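Local atomic coordinates of adenosine kinase, putative (Trypanosoma brucei, PDB entry 3OTX), a protein that probably phosphorylates adenosine and related nucleosides to their monophosphates, using ATP and magnesium, in the purine salvage pathway. Residues Ala71-Trp76 against Gly300-Gly305; Gln75-Ala80 against Phe307-Ala312; Glu270-Ala275 against Thr323-Ala328. The protein carries 1 engineered substitution. All coordinates share one frame; numbering follows the deposited sequence.

Contact 1: Ala71-Trp76 against Gly300-Gly305; sequences ARVAQW and GDAFMG. With AP5 (bis(adenosine)-5'-pentaphosphate), chain C.
Val73 of helix 66-76 leans on Ala302 and Gly305 in the first turns of helix 300-311, the helix whose N terminus carries the GAGD sequence of the PfkB (ribokinase-like) fold. The two short segments run at 41° to each other with their axes 7.7 Å apart, a close approach made possible by small residues: the Ala74 CA lies 4.3 Å from the Gly305 CA. From its base outward, Val73 starts with CB opposite the bare backbone of Gly305, 3.9 Å from the Gly305 CA. With CG1 anti to the backbone N (chi1 172°), that methyl comes up beside the Ala302 carbonyl, 3.6 Å from the Ala302 O, while still touching the Gly305 CA. The second methyl, Val73 CG2, turns to the Ala302 backbone and meets the Ala302 CA at 4.0 Å. No hydrogen bond joins the helices; a long, bent CA-H...O contact of 3.5 Å, at best weak, runs from the Ala74 CA to the Gly305 O, and the Ala74 CB abuts the same oxygen. The Ala302 O, brushed by valine on one flank, receives a hydrogen bond from Thr327 OG1 of helix 317-332. The start of helix 300-311 faces AP5. Asp301 N donates to the AP5 O1E over 2.8 Å at 150°, as in the anion hole of this family, where backbone N-H groups at a helix N terminus grip phosphate. Asp301, the predicted proton acceptor, is held by Ser66 OG at OD1 and by Asn69 ND2 at OD2; Asp301 OD2 lies 3.0 Å from the AP5 O5J, the 5' oxygen of one adenosine half of AP5.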
loop_
_atom_site.group_PDB
_atom_site.type_symbol
_atom_site.label_atom_id
_atom_site.label_comp_id
_atom_site.label_asym_id
_atom_site.label_seq_id
_atom_site.Cartn_x
_atom_site.Cartn_y
_atom_site.Cartn_z
ATOM N N ALA A 71 1.698 4.490 5.731
ATOM C CA ALA A 71 2.118 5.737 6.350
ATOM C C ALA A 71 2.168 5.598 7.872
ATOM O O ALA A 71 3.089 6.087 8.531
ATOM C CB ALA A 71 1.139 6.843 5.987
ATOM N N ARG A 72 1.187 4.907 8.447
ATOM C CA ARG A 72 1.128 4.789 9.898
ATOM C C ARG A 72 2.229 3.876 10.410
ATOM O O ARG A 72 2.796 4.166 11.440
ATOM C CB ARG A 72 -0.262 4.294 10.379
ATOM C CG ARG A 72 -1.355 5.348 10.169
ATOM C CD ARG A 72 -2.747 4.729 10.353
ATOM N NE ARG A 72 -2.968 4.448 11.747
ATOM C CZ ARG A 72 -3.890 3.625 12.222
ATOM N NH1 ARG A 72 -4.703 2.981 11.385
ATOM N NH2 ARG A 72 -3.997 3.460 13.537
ATOM N N VAL A 73 2.553 2.805 9.675
ATOM C CA VAL A 73 3.656 1.928 10.089
ATOM C C VAL A 73 4.989 2.672 9.967
ATOM O O VAL A 73 5.788 2.633 10.919
ATOM C CB VAL A 73 3.676 0.650 9.269
ATOM C CG1 VAL A 73 4.965 -0.161 9.577
ATOM C CG2 VAL A 73 2.413 -0.189 9.602
ATOM N N ALA A 74 5.176 3.411 8.873
ATOM C CA ALA A 74 6.424 4.225 8.719
ATOM C C ALA A 74 6.574 5.247 9.836
ATOM O O ALA A 74 7.635 5.352 10.459
ATOM C CB ALA A 74 6.464 4.894 7.331
ATOM N N GLN A 75 5.474 5.935 10.158
ATOM C CA GLN A 75 5.551 6.956 11.214
ATOM C C GLN A 75 5.839 6.315 12.578
ATOM O O GLN A 75 6.562 6.864 13.407
ATOM C CB GLN A 75 4.238 7.771 11.217
ATOM C CG GLN A 75 4.248 9.042 12.109
ATOM C CD GLN A 75 5.201 10.107 11.600
ATOM O OE1 GLN A 75 5.100 10.592 10.445
ATOM N NE2 GLN A 75 6.222 10.384 12.410
ATOM N N TRP A 76 5.255 5.141 12.826
ATOM C CA TRP A 76 5.452 4.411 14.087
ATOM C C TRP A 76 6.933 4.100 14.300
ATOM O O TRP A 76 7.418 4.031 15.428
ATOM C CB TRP A 76 4.652 3.087 14.076
ATOM C CG TRP A 76 4.830 2.192 15.271
ATOM C CD1 TRP A 76 4.377 2.410 16.526
ATOM C CD2 TRP A 76 5.447 0.900 15.283
ATOM N NE1 TRP A 76 4.711 1.356 17.354
ATOM C CE2 TRP A 76 5.367 0.411 16.601
ATOM C CE3 TRP A 76 6.065 0.115 14.300
ATOM C CZ2 TRP A 76 5.900 -0.828 16.973
ATOM C CZ3 TRP A 76 6.594 -1.121 14.670
ATOM C CH2 TRP A 76 6.495 -1.582 15.985
ATOM N N GLY A 300 1.363 -6.906 4.038
ATOM C CA GLY A 300 1.978 -6.199 2.895
ATOM C C GLY A 300 2.237 -4.736 3.182
ATOM O O GLY A 300 3.369 -4.243 3.025
ATOM N N ASP A 301 1.199 -4.029 3.617
ATOM C CA ASP A 301 1.388 -2.618 3.960
ATOM C C ASP A 301 2.402 -2.456 5.088
ATOM O O ASP A 301 3.175 -1.480 5.109
ATOM C CB ASP A 301 0.058 -1.986 4.387
ATOM C CG ASP A 301 -0.974 -1.998 3.275
ATOM O OD1 ASP A 301 -0.580 -1.987 2.080
ATOM O OD2 ASP A 301 -2.186 -1.971 3.579
ATOM N N ALA A 302 2.392 -3.369 6.053
ATOM C CA ALA A 302 3.331 -3.272 7.180
ATOM C C ALA A 302 4.770 -3.447 6.699
ATOM O O ALA A 302 5.664 -2.701 7.135
ATOM C CB ALA A 302 2.982 -4.271 8.267
ATOM N N PHE A 303 4.985 -4.396 5.780
ATOM C CA PHE A 303 6.327 -4.529 5.175
ATOM C C PHE A 303 6.747 -3.195 4.539
ATOM O O PHE A 303 7.868 -2.708 4.777
ATOM C CB PHE A 303 6.370 -5.643 4.106
ATOM C CG PHE A 303 7.683 -5.680 3.358
ATOM C CD1 PHE A 303 8.779 -6.324 3.915
ATOM C CD2 PHE A 303 7.811 -5.024 2.149
ATOM C CE1 PHE A 303 9.997 -6.338 3.267
ATOM C CE2 PHE A 303 9.038 -5.015 1.483
ATOM C CZ PHE A 303 10.142 -5.672 2.057
ATOM N N MET A 304 5.862 -2.612 3.727
ATOM C CA MET A 304 6.180 -1.389 3.010
ATOM C C MET A 304 6.452 -0.230 3.982
ATOM O O MET A 304 7.372 0.575 3.746
ATOM C CB MET A 304 5.081 -1.045 2.009
ATOM C CG MET A 304 5.391 0.114 1.114
ATOM S SD MET A 304 6.577 -0.410 -0.149
ATOM C CE MET A 304 7.564 1.049 -0.226
ATOM N N GLY A 305 5.675 -0.140 5.062
ATOM C CA GLY A 305 5.966 0.883 6.078
ATOM C C GLY A 305 7.364 0.794 6.671
ATOM O O GLY A 305 8.048 1.822 6.813
HETATM P PA AP5 C . 3.606 -11.316 2.331
HETATM O O1A AP5 C . 2.662 -12.463 2.676
HETATM O O2A AP5 C . 4.508 -11.592 1.144
HETATM O O3A AP5 C . 2.843 -9.935 2.009
HETATM P PB AP5 C . 1.451 -9.761 1.211
HETATM O O1B AP5 C . 1.108 -10.958 0.379
HETATM O O2B AP5 C . 1.523 -8.441 0.524
HETATM O O3B AP5 C . 0.472 -9.683 2.464
HETATM P PG AP5 C . -1.097 -9.894 2.638
HETATM O O1G AP5 C . -1.322 -10.286 4.066
HETATM O O2G AP5 C . -1.697 -10.964 1.753
HETATM O O3G AP5 C . -1.586 -8.440 2.407
HETATM P PD AP5 C . -3.080 -7.821 2.413
HETATM O O1D AP5 C . -4.169 -8.841 2.691
HETATM O O2D AP5 C . -3.166 -7.000 1.157
HETATM O O3D AP5 C . -3.008 -6.894 3.727
HETATM P PE AP5 C . -2.467 -5.374 3.787
HETATM O O1E AP5 C . -1.258 -5.234 2.906
HETATM O O2E AP5 C . -2.334 -4.955 5.250
HETATM O O5F AP5 C . 4.409 -10.939 3.667
HETATM C C5F AP5 C . 5.249 -9.786 3.714
HETATM C C4F AP5 C . 6.275 -9.974 4.805
HETATM O O4F AP5 C . 5.621 -10.275 6.046
HETATM C C3F AP5 C . 7.205 -11.168 4.608
HETATM O O3F AP5 C . 8.310 -10.786 3.826
HETATM C C2F AP5 C . 7.540 -11.582 6.011
HETATM O O2F AP5 C . 8.556 -10.757 6.523
HETATM C C1F AP5 C . 6.252 -11.256 6.773
HETATM N N9A AP5 C . 5.310 -12.408 6.873
HETATM C C8A AP5 C . 4.093 -12.555 6.203
HETATM N N7A AP5 C . 3.544 -13.737 6.598
HETATM C C5A AP5 C . 4.369 -14.320 7.500
HETATM C C6A AP5 C . 4.298 -15.477 8.244
HETATM N N6A AP5 C . 3.211 -16.254 8.239
HETATM N N1A AP5 C . 5.325 -15.776 9.105
HETATM C C2A AP5 C . 6.416 -14.936 9.266
HETATM N N3A AP5 C . 6.469 -13.775 8.525
HETATM C C4A AP5 C . 5.464 -13.463 7.684
HETATM O O5J AP5 C . -3.662 -4.522 3.092
HETATM C C5J AP5 C . -4.953 -4.514 3.677
HETATM C C4J AP5 C . -5.512 -3.136 3.365
HETATM O O4J AP5 C . -5.842 -3.027 1.970
HETATM C C3J AP5 C . -6.844 -2.840 4.060
HETATM O O3J AP5 C . -6.579 -1.942 5.138
HETATM C C2J AP5 C . -7.732 -2.231 2.963
HETATM O O2J AP5 C . -8.396 -1.038 3.363
HETATM C C1J AP5 C . -6.731 -1.945 1.871
HETATM N N9B AP5 C . -7.327 -1.871 0.529
HETATM C C8B AP5 C . -8.037 -2.872 -0.076
HETATM N N7B AP5 C . -8.449 -2.393 -1.278
HETATM C C5B AP5 C . -7.998 -1.108 -1.426
HETATM C C6B AP5 C . -8.120 -0.166 -2.455
HETATM N N6B AP5 C . -8.850 -0.361 -3.565
HETATM N N1B AP5 C . -7.548 1.054 -2.222
HETATM C C2B AP5 C . -6.791 1.360 -1.114
HETATM N N3B AP5 C . -6.709 0.448 -0.082
HETATM C C4B AP5 C . -7.282 -0.778 -0.274
#

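Contact 2: Gln75-Ala80 against Phe307-Ala312; sequences QWMQQA and FLSAYA
Ser309, late in helix 300-311, presses against Met77 and Gln78 of segment 75-80 in a helical layer of the alpha/beta/alpha ribokinase-like fold. The Met77 CB sits against the Ser309 CB at 3.4 Å, tighter than an ordinary carbon-carbon contact, and the methionine CB and CG both touch the Ser309 OG. Beside this pair the Gln78 side chain, bent at chi2, folds over so that its NE2 donates to the Ser309 O across 3.1 Å. The bond is somewhat bent, 144° at the hydrogen, and its donor is tilted 35° out of the carbonyl plane. In the next shell, Ser309 OG takes the rotamer between backbone N and carbonyl carbon (chi1 77°), from which it hydrogen-bonds to the Gly306 O of its own helix and stays alongside the methionine. Phe85 packs on both Gln78 and Ala312, bridging the two segments, while Pro343 and Thr327 touch Met77. Farther out, Leu308 and Tyr311 settle the helix on strands 165-169 and 193-197. The Gln79 side chain folds back along the chain, its NE2 donating to a lone pair of the Trp76 O at 3.1 Å.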
loop_
_atom_site.group_PDB
_atom_site.type_symbol
_atom_site.label_atom_id
_atom_site.label_comp_id
_atom_site.label_asym_id
_atom_site.label_seq_id
_atom_site.Cartn_x
_atom_site.Cartn_y
_atom_site.Cartn_z
ATOM N N GLN A 75 5.474 5.935 10.158
ATOM C CA GLN A 75 5.551 6.956 11.214
ATOM C C GLN A 75 5.839 6.315 12.578
ATOM O O GLN A 75 6.562 6.864 13.407
ATOM C CB GLN A 75 4.238 7.771 11.217
ATOM C CG GLN A 75 4.248 9.042 12.109
ATOM C CD GLN A 75 5.201 10.107 11.600
ATOM O OE1 GLN A 75 5.100 10.592 10.445
ATOM N NE2 GLN A 75 6.222 10.384 12.410
ATOM N N TRP A 76 5.255 5.141 12.826
ATOM C CA TRP A 76 5.452 4.411 14.087
ATOM C C TRP A 76 6.933 4.100 14.300
ATOM O O TRP A 76 7.418 4.031 15.428
ATOM C CB TRP A 76 4.652 3.087 14.076
ATOM C CG TRP A 76 4.830 2.192 15.271
ATOM C CD1 TRP A 76 4.377 2.410 16.526
ATOM C CD2 TRP A 76 5.447 0.900 15.283
ATOM N NE1 TRP A 76 4.711 1.356 17.354
ATOM C CE2 TRP A 76 5.367 0.411 16.601
ATOM C CE3 TRP A 76 6.065 0.115 14.300
ATOM C CZ2 TRP A 76 5.900 -0.828 16.973
ATOM C CZ3 TRP A 76 6.594 -1.121 14.670
ATOM C CH2 TRP A 76 6.495 -1.582 15.985
ATOM N N MET A 77 7.640 3.906 13.194
ATOM C CA MET A 77 9.078 3.617 13.263
ATOM C C MET A 77 9.947 4.855 13.407
ATOM O O MET A 77 11.167 4.725 13.571
ATOM C CB MET A 77 9.519 2.896 12.000
ATOM C CG MET A 77 9.075 1.449 11.903
ATOM S SD MET A 77 9.725 0.378 13.189
ATOM C CE MET A 77 11.468 0.280 12.725
ATOM N N GLN A 78 9.347 6.040 13.294
ATOM C CA GLN A 78 10.086 7.295 13.395
ATOM C C GLN A 78 9.365 8.243 14.372
ATOM O O GLN A 78 8.962 9.330 14.005
ATOM C CB GLN A 78 10.230 7.937 12.001
ATOM C CG GLN A 78 11.125 7.138 11.009
ATOM C CD GLN A 78 12.588 7.080 11.425
ATOM O OE1 GLN A 78 13.012 7.802 12.306
ATOM N NE2 GLN A 78 13.358 6.182 10.802
ATOM N N GLN A 79 9.146 7.809 15.608
ATOM C CA GLN A 79 8.269 8.573 16.488
ATOM C C GLN A 79 8.882 9.892 16.986
ATOM O O GLN A 79 8.165 10.739 17.486
ATOM C CB GLN A 79 7.728 7.723 17.633
ATOM C CG GLN A 79 6.663 6.717 17.199
ATOM C CD GLN A 79 6.210 5.888 18.357
ATOM O OE1 GLN A 79 6.026 6.409 19.452
ATOM N NE2 GLN A 79 6.022 4.587 18.135
ATOM N N ALA A 80 10.179 10.080 16.794
ATOM C CA ALA A 80 10.777 11.379 17.115
ATOM C C ALA A 80 10.408 12.473 16.085
ATOM O O ALA A 80 10.709 13.671 16.293
ATOM C CB ALA A 80 12.303 11.273 17.316
ATOM N N PHE A 307 9.989 -0.799 5.367
ATOM C CA PHE A 307 10.902 -0.515 4.251
ATOM C C PHE A 307 11.122 0.995 4.083
ATOM O O PHE A 307 12.280 1.454 4.024
ATOM C CB PHE A 307 10.354 -1.155 2.966
ATOM C CG PHE A 307 11.308 -1.069 1.767
ATOM C CD1 PHE A 307 12.108 -2.138 1.432
ATOM C CD2 PHE A 307 11.382 0.118 1.001
ATOM C CE1 PHE A 307 13.011 -2.024 0.322
ATOM C CE2 PHE A 307 12.254 0.228 -0.112
ATOM C CZ PHE A 307 13.075 -0.857 -0.437
ATOM N N LEU A 308 10.039 1.772 4.053
ATOM C CA LEU A 308 10.161 3.235 3.898
ATOM C C LEU A 308 10.814 3.894 5.092
ATOM O O LEU A 308 11.568 4.864 4.910
ATOM C CB LEU A 308 8.783 3.850 3.711
ATOM C CG LEU A 308 8.190 3.663 2.338
ATOM C CD1 LEU A 308 6.696 4.114 2.331
ATOM C CD2 LEU A 308 8.966 4.476 1.329
ATOM N N SER A 309 10.524 3.405 6.306
ATOM C CA SER A 309 11.139 3.997 7.509
ATOM C C SER A 309 12.663 3.874 7.508
ATOM O O SER A 309 13.355 4.762 8.010
ATOM C CB SER A 309 10.541 3.424 8.793
ATOM O OG SER A 309 11.058 2.127 9.080
ATOM N N ALA A 310 13.178 2.792 6.928
ATOM C CA ALA A 310 14.620 2.591 6.841
ATOM C C ALA A 310 15.193 3.310 5.645
ATOM O O ALA A 310 16.304 3.836 5.724
ATOM C CB ALA A 310 14.935 1.116 6.736
ATOM N N TYR A 311 14.443 3.340 4.550
ATOM C CA TYR A 311 14.931 3.972 3.321
ATOM C C TYR A 311 15.098 5.471 3.584
ATOM O O TYR A 311 16.080 6.092 3.104
ATOM C CB TYR A 311 13.970 3.706 2.118
ATOM C CG TYR A 311 14.614 4.036 0.785
ATOM C CD1 TYR A 311 15.211 3.048 0.014
ATOM C CD2 TYR A 311 14.710 5.370 0.340
ATOM C CE1 TYR A 311 15.826 3.351 -1.194
ATOM C CE2 TYR A 311 15.341 5.681 -0.859
ATOM C CZ TYR A 311 15.883 4.676 -1.622
ATOM O OH TYR A 311 16.524 4.972 -2.810
ATOM N N ALA A 312 14.154 6.042 4.344
ATOM C CA ALA A 312 14.151 7.471 4.661
ATOM C C ALA A 312 15.366 7.916 5.486
ATOM O O ALA A 312 15.701 9.099 5.484
ATOM C CB ALA A 312 12.831 7.881 5.360
#

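Contact 3: Glu270-Ala275 against Thr323-Ala328. With AP5 (bis(adenosine)-5'-pentaphosphate), chain C.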
loop_
_atom_site.group_PDB
_atom_site.type_symbol
_atom_site.label_atom_id
_atom_site.label_comp_id
_atom_site.label_asym_id
_atom_site.label_seq_id
_atom_site.Cartn_x
_atom_site.Cartn_y
_atom_site.Cartn_z
ATOM N N GLU A 270 8.898 -17.280 2.962
ATOM C CA GLU A 270 10.092 -17.495 2.160
ATOM C C GLU A 270 10.819 -16.179 1.962
ATOM O O GLU A 270 10.285 -15.096 2.197
ATOM C CB GLU A 270 9.791 -18.149 0.799
ATOM C CG GLU A 270 9.326 -19.569 0.913
ATOM C CD GLU A 270 9.149 -20.203 -0.457
ATOM O OE1 GLU A 270 8.186 -19.823 -1.159
ATOM O OE2 GLU A 270 9.973 -21.056 -0.831
ATOM N N SER A 271 12.051 -16.268 1.468
ATOM C CA SER A 271 12.863 -15.051 1.396
ATOM C C SER A 271 12.332 -13.965 0.439
ATOM O O SER A 271 11.665 -14.246 -0.562
ATOM C CB SER A 271 14.322 -15.404 1.069
ATOM O OG SER A 271 14.405 -15.907 -0.248
ATOM N N THR A 272 12.602 -12.716 0.798
ATOM C CA THR A 272 12.251 -11.593 -0.012
ATOM C C THR A 272 13.280 -11.461 -1.139
ATOM O O THR A 272 14.489 -11.565 -0.912
ATOM C CB THR A 272 12.205 -10.303 0.820
ATOM O OG1 THR A 272 11.050 -10.346 1.667
ATOM C CG2 THR A 272 12.092 -9.062 -0.075
ATOM N N VAL A 273 12.770 -11.255 -2.342
ATOM C CA VAL A 273 13.622 -11.146 -3.550
ATOM C C VAL A 273 13.933 -9.656 -3.776
ATOM O O VAL A 273 13.038 -8.827 -3.760
ATOM C CB VAL A 273 12.932 -11.778 -4.776
ATOM C CG1 VAL A 273 13.717 -11.520 -6.086
ATOM C CG2 VAL A 273 12.771 -13.264 -4.592
ATOM N N LEU A 274 15.205 -9.337 -3.881
ATOM C CA LEU A 274 15.669 -7.960 -4.002
ATOM C C LEU A 274 16.538 -7.878 -5.253
ATOM O O LEU A 274 17.569 -8.531 -5.325
ATOM C CB LEU A 274 16.500 -7.568 -2.770
ATOM C CG LEU A 274 17.202 -6.205 -2.725
ATOM C CD1 LEU A 274 16.215 -5.027 -2.834
ATOM C CD2 LEU A 274 18.062 -6.019 -1.460
ATOM N N ALA A 275 16.112 -7.102 -6.252
ATOM C CA ALA A 275 16.889 -7.024 -7.516
ATOM C C ALA A 275 17.197 -5.602 -7.894
ATOM O O ALA A 275 16.356 -4.712 -7.737
ATOM C CB ALA A 275 16.161 -7.701 -8.654
ATOM N N THR A 323 14.059 -4.361 7.757
ATOM C CA THR A 323 13.165 -3.516 8.563
ATOM C C THR A 323 11.688 -3.808 8.228
ATOM O O THR A 323 10.843 -3.905 9.140
ATOM C CB THR A 323 13.495 -2.028 8.365
ATOM O OG1 THR A 323 14.883 -1.820 8.638
ATOM C CG2 THR A 323 12.660 -1.167 9.323
ATOM N N GLY A 324 11.403 -3.989 6.945
ATOM C CA GLY A 324 10.058 -4.350 6.507
ATOM C C GLY A 324 9.660 -5.702 7.087
ATOM O O GLY A 324 8.495 -5.899 7.429
ATOM N N HIS A 325 10.603 -6.644 7.181
ATOM C CA HIS A 325 10.267 -7.933 7.812
ATOM C C HIS A 325 9.913 -7.734 9.277
ATOM O O HIS A 325 8.984 -8.358 9.784
ATOM C CB HIS A 325 11.412 -8.936 7.723
ATOM C CG HIS A 325 11.758 -9.333 6.334
ATOM N ND1 HIS A 325 12.965 -9.928 6.032
ATOM C CD2 HIS A 325 11.074 -9.233 5.166
ATOM C CE1 HIS A 325 13.013 -10.170 4.732
ATOM N NE2 HIS A 325 11.877 -9.764 4.187
ATOM N N TYR A 326 10.655 -6.861 9.952
ATOM C CA TYR A 326 10.385 -6.602 11.347
ATOM C C TYR A 326 8.943 -6.053 11.534
ATOM O O TYR A 326 8.163 -6.564 12.355
ATOM C CB TYR A 326 11.430 -5.621 11.924
ATOM C CG TYR A 326 10.956 -5.102 13.244
ATOM C CD1 TYR A 326 11.002 -5.894 14.395
ATOM C CD2 TYR A 326 10.385 -3.846 13.324
ATOM C CE1 TYR A 326 10.514 -5.414 15.627
ATOM C CE2 TYR A 326 9.875 -3.361 14.530
ATOM C CZ TYR A 326 9.948 -4.151 15.663
ATOM O OH TYR A 326 9.445 -3.640 16.835
ATOM N N THR A 327 8.622 -4.997 10.802
ATOM C CA THR A 327 7.321 -4.377 10.935
ATOM C C THR A 327 6.194 -5.324 10.522
ATOM O O THR A 327 5.174 -5.396 11.205
ATOM C CB THR A 327 7.218 -3.019 10.206
ATOM O OG1 THR A 327 7.676 -3.144 8.876
ATOM C CG2 THR A 327 8.102 -1.972 10.907
ATOM N N ALA A 328 6.394 -6.069 9.439
ATOM C CA ALA A 328 5.369 -7.042 9.013
ATOM C C ALA A 328 5.141 -8.100 10.092
ATOM O O ALA A 328 3.988 -8.424 10.433
ATOM C CB ALA A 328 5.765 -7.690 7.687
HETATM P PA AP5 C . 3.606 -11.316 2.331
HETATM O O1A AP5 C . 2.662 -12.463 2.676
HETATM O O2A AP5 C . 4.508 -11.592 1.144
HETATM O O3A AP5 C . 2.843 -9.935 2.009
HETATM P PB AP5 C . 1.451 -9.761 1.211
HETATM O O1B AP5 C . 1.108 -10.958 0.379
HETATM O O2B AP5 C . 1.523 -8.441 0.524
HETATM O O3B AP5 C . 0.472 -9.683 2.464
HETATM P PG AP5 C . -1.097 -9.894 2.638
HETATM O O1G AP5 C . -1.322 -10.286 4.066
HETATM O O2G AP5 C . -1.697 -10.964 1.753
HETATM O O3G AP5 C . -1.586 -8.440 2.407
HETATM P PD AP5 C . -3.080 -7.821 2.413
HETATM O O1D AP5 C . -4.169 -8.841 2.691
HETATM O O2D AP5 C . -3.166 -7.000 1.157
HETATM O O3D AP5 C . -3.008 -6.894 3.727
HETATM P PE AP5 C . -2.467 -5.374 3.787
HETATM O O1E AP5 C . -1.258 -5.234 2.906
HETATM O O2E AP5 C . -2.334 -4.955 5.250
HETATM O O5F AP5 C . 4.409 -10.939 3.667
HETATM C C5F AP5 C . 5.249 -9.786 3.714
HETATM C C4F AP5 C . 6.275 -9.974 4.805
HETATM O O4F AP5 C . 5.621 -10.275 6.046
HETATM C C3F AP5 C . 7.205 -11.168 4.608
HETATM O O3F AP5 C . 8.310 -10.786 3.826
HETATM C C2F AP5 C . 7.540 -11.582 6.011
HETATM O O2F AP5 C . 8.556 -10.757 6.523
HETATM C C1F AP5 C . 6.252 -11.256 6.773
HETATM N N9A AP5 C . 5.310 -12.408 6.873
HETATM C C8A AP5 C . 4.093 -12.555 6.203
HETATM N N7A AP5 C . 3.544 -13.737 6.598
HETATM C C5A AP5 C . 4.369 -14.320 7.500
HETATM C C6A AP5 C . 4.298 -15.477 8.244
HETATM N N6A AP5 C . 3.211 -16.254 8.239
HETATM N N1A AP5 C . 5.325 -15.776 9.105
HETATM C C2A AP5 C . 6.416 -14.936 9.266
HETATM N N3A AP5 C . 6.469 -13.775 8.525
HETATM C C4A AP5 C . 5.464 -13.463 7.684
HETATM O O5J AP5 C . -3.662 -4.522 3.092
HETATM C C5J AP5 C . -4.953 -4.514 3.677
HETATM C C4J AP5 C . -5.512 -3.136 3.365
HETATM O O4J AP5 C . -5.842 -3.027 1.970
HETATM C C3J AP5 C . -6.844 -2.840 4.060
HETATM O O3J AP5 C . -6.579 -1.942 5.138
HETATM C C2J AP5 C . -7.732 -2.231 2.963
HETATM O O2J AP5 C . -8.396 -1.038 3.363
HETATM C C1J AP5 C . -6.731 -1.945 1.871
HETATM N N9B AP5 C . -7.327 -1.871 0.529
HETATM C C8B AP5 C . -8.037 -2.872 -0.076
HETATM N N7B AP5 C . -8.449 -2.393 -1.278
HETATM C C5B AP5 C . -7.998 -1.108 -1.426
HETATM C C6B AP5 C . -8.120 -0.166 -2.455
HETATM N N6B AP5 C . -8.850 -0.361 -3.565
HETATM N N1B AP5 C . -7.548 1.054 -2.222
HETATM C C2B AP5 C . -6.791 1.360 -1.114
HETATM N N3B AP5 C . -6.709 0.448 -0.082
HETATM C C4B AP5 C . -7.282 -0.778 -0.274
#
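Thr272 on a strand and His325 on a helix point at each other, their side chains lying antiparallel where hydroxyl and ring edge meet, at the nucleotide pocket of this ribokinase-like kinase. The CA atoms of Thr272 and His325 are 8.9 Å apart, so the side chains alone span the gap between strand 270-276 and helix 317-332. The ring turns its edge, not a face, to the threonine: Thr272 OG1 lies near the ring plane and forms a hydrogen bond of 2.7 Å with the His325 NE2. Thr272 CB also lies in that plane, 3.4 Å from the His325 NE2. The threonine rotamer, with OG1 anti to the carbonyl carbon (chi1 -72°), aims the hydroxyl at the ring, and the bond in turn should limit rotation of the imidazole. Beside this pair lies one ribose of AP5. Its O2F stands oblique to the histidine ring, 3.2 Å from the His325 CD2, and its O3F is 3.4 Å from the same CD2 carbon. The hydroxyl of Thr272 is near the ribose as well, with 3.5 Å between its OG1 and the AP5 O3F. The polar pair thus forms part of the wall along the sugar edge carrying the 2' and 3' oxygens. Around it, Val283 and Val285 touch the histidine, whereas Val264 and Thr266 touch the threonine, Thr266 itself being hydrogen-bonded to AP5. Thr272 is backbone hydrogen-bonded to Val283 of the neighbouring strand 279-283. On another flank of the helix, Tyr326 stacks with Phe345 and its OH is hydrogen-bonded to Ser344 N, tying the helix to the C-terminal tail. One turn on from the histidine, the Ala328 CB closes against the ribose ring oxygen, 3.1 Å from the AP5 O4F.

How the contacts relate
From the N terminus, helix 66-76 comes first: contact 1 closes a loop of 223 intervening residues back to it from Gly300-Gly305, and contact 2, sharing Gln75 and Trp76, closes one of 226 from Phe307-Ala312. Contact 3 closes a shorter loop of 47 residues, from strand 270-276 to helix 317-332; it crosses both others, since helix 300-311 lies between its two segments in sequence while helix 66-76 lies before both. Helix 317-332 joins the three sites in space: Thr327 touches Val73, Thr323 touches Ser309, and Phe303 packs beside His325. Together the contacts join helices 66-76, 300-311 and 317-332 and strand 270-276 of the large sheet; contacts 1 and 3 border AP5.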